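Local coordinates for type II restriction enzyme SfiI (PDB 2EZV), which cuts double-stranded DNA at the interrupted sequence GGCCNNNNNGGCC, working as a tetrameric type IIF restriction endonuclease of the PDDEXK class, at residues G137-L142 against A154-I159. Numbering follows the deposited sequence.
Sequences GVIPHL and AVTTSI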
loop_
_atom_site.group_PDB
_atom_site.type_symbol
_atom_site.label_atom_id
_atom_site.label_comp_id
_atom_site.label_asym_id
_atom_site.label_seq_id
_atom_site.Cartn_x
_atom_site.Cartn_y
_atom_site.Cartn_z
ATOM N N GLY D 137 1.756 26.355 18.246
ATOM C CA GLY D 137 3.023 25.742 17.884
ATOM C C GLY D 137 2.977 24.933 16.597
ATOM O O GLY D 137 4.020 24.536 16.076
ATOM N N VAL D 138 1.771 24.674 16.091
ATOM C CA VAL D 138 1.585 23.922 14.847
ATOM C C VAL D 138 1.464 24.935 13.722
ATOM O O VAL D 138 0.679 25.876 13.817
ATOM C CB VAL D 138 0.280 23.093 14.870
ATOM C CG1 VAL D 138 0.081 22.406 13.532
ATOM C CG2 VAL D 138 0.315 22.077 15.997
ATOM N N ILE D 139 2.233 24.751 12.657
ATOM C CA ILE D 139 2.168 25.680 11.536
ATOM C C ILE D 139 0.807 25.606 10.845
ATOM O O ILE D 139 0.142 24.570 10.856
ATOM C CB ILE D 139 3.275 25.396 10.497
ATOM C CG1 ILE D 139 3.129 23.981 9.945
ATOM C CG2 ILE D 139 4.640 25.549 11.137
ATOM C CD1 ILE D 139 4.053 23.701 8.770
ATOM N N PRO D 140 0.374 26.714 10.233
ATOM C CA PRO D 140 -0.917 26.736 9.549
ATOM C C PRO D 140 -0.918 25.849 8.309
ATOM O O PRO D 140 -1.968 25.365 7.885
ATOM C CB PRO D 140 -1.095 28.215 9.208
ATOM C CG PRO D 140 0.317 28.646 8.918
ATOM C CD PRO D 140 1.094 27.990 10.048
ATOM N N HIS D 141 0.261 25.630 7.736
ATOM C CA HIS D 141 0.362 24.811 6.536
ATOM C C HIS D 141 1.811 24.557 6.137
ATOM O O HIS D 141 2.704 25.285 6.548
ATOM C CB HIS D 141 -0.374 25.509 5.387
ATOM C CG HIS D 141 0.070 26.924 5.162
ATOM N ND1 HIS D 141 1.308 27.246 4.646
ATOM C CD2 HIS D 141 -0.548 28.103 5.416
ATOM C CE1 HIS D 141 1.434 28.560 4.593
ATOM N NE2 HIS D 141 0.322 29.104 5.055
ATOM N N LEU D 142 2.036 23.521 5.335
ATOM C CA LEU D 142 3.376 23.182 4.857
ATOM C C LEU D 142 3.439 23.496 3.369
ATOM O O LEU D 142 2.647 22.971 2.589
ATOM C CB LEU D 142 3.665 21.695 5.068
ATOM C CG LEU D 142 5.038 21.170 4.629
ATOM C CD1 LEU D 142 6.146 21.796 5.477
ATOM C CD2 LEU D 142 5.055 19.668 4.782
ATOM N N ALA D 154 -0.116 23.180 1.950
ATOM C CA ALA D 154 -0.836 21.968 2.325
ATOM C C ALA D 154 -1.406 22.227 3.715
ATOM O O ALA D 154 -0.665 22.305 4.702
ATOM C CB ALA D 154 0.107 20.765 2.350
ATOM N N VAL D 155 -2.722 22.370 3.784
ATOM C CA VAL D 155 -3.391 22.648 5.045
ATOM C C VAL D 155 -3.112 21.660 6.159
ATOM O O VAL D 155 -3.073 20.445 5.951
ATOM C CB VAL D 155 -4.909 22.686 4.889
ATOM C CG1 VAL D 155 -5.483 23.776 5.794
ATOM C CG2 VAL D 155 -5.274 22.886 3.435
ATOM N N THR D 156 -2.966 22.209 7.353
ATOM C CA THR D 156 -2.712 21.448 8.559
ATOM C C THR D 156 -4.045 21.149 9.227
ATOM O O THR D 156 -4.862 22.047 9.411
ATOM C CB THR D 156 -1.811 22.279 9.528
ATOM O OG1 THR D 156 -0.460 21.812 9.434
ATOM C CG2 THR D 156 -2.295 22.186 10.963
ATOM N N THR D 157 -4.272 19.889 9.570
ATOM C CA THR D 157 -5.502 19.497 10.247
ATOM C C THR D 157 -5.108 18.734 11.502
ATOM O O THR D 157 -4.486 17.672 11.428
ATOM C CB THR D 157 -6.395 18.613 9.350
ATOM O OG1 THR D 157 -6.856 19.388 8.241
ATOM C CG2 THR D 157 -7.616 18.098 10.131
ATOM N N SER D 158 -5.485 19.279 12.654
ATOM C CA SER D 158 -5.130 18.693 13.941
ATOM C C SER D 158 -6.174 17.793 14.569
ATOM O O SER D 158 -7.327 18.191 14.764
ATOM C CB SER D 158 -4.773 19.808 14.921
ATOM O OG SER D 158 -3.735 20.611 14.386
ATOM N N ILE D 159 -5.745 16.585 14.925
ATOM C CA ILE D 159 -6.636 15.607 15.528
ATOM C C ILE D 159 -6.045 14.886 16.742
ATOM O O ILE D 159 -4.856 14.579 16.780
ATOM C CB ILE D 159 -7.052 14.581 14.468
ATOM C CG1 ILE D 159 -7.764 15.331 13.339
ATOM C CG2 ILE D 159 -7.970 13.505 15.079
ATOM C CD1 ILE D 159 -7.956 14.535 12.099
#
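Thr156 meets Val138 and Ile139, on the approach to strand 141-145, with both branches of its side chain, a worked example of how a strand can hold a neighbour that has not yet joined the sheet. Its CG2 packs against Val138 CG1 at 3.5 Å; Val138 CG1 lies anti to its own backbone N (chi1 176°), and the Val138 side chain sets out toward strand 151-167. The other branch, OG1, gives a weak hydrogen bond to Ile139 O at 3.2 Å, and Thr156 N adds a second weak one, to Pro140 O at 3.4 Å. An alanine in place of Thr156 would probably leave Ile139 O without this hydroxyl partner and open a gap beside the Val138 methyl. Just beyond, regular antiparallel pairing begins. Leu142 and Ala154 form a hydrogen-bonded pair, with Leu142 N to Ala154 O at 3.0 Å and Ala154 N to Leu142 O at 2.8 Å. His141 and Val155 make the adjoining non-hydrogen-bonded pair; there His141 CB also lies 3.3 Å from Ala154 O. The contact thus lies where a loop turns into the first strand of the 141-145/151-167 hairpin. Pro140 O also accepts a hydrogen bond from His188. Val138 and Ala154 rest on strand 93-104, which runs parallel to 151-167 on its other edge, while Thr157 and Ile159 pack against helix 10-41.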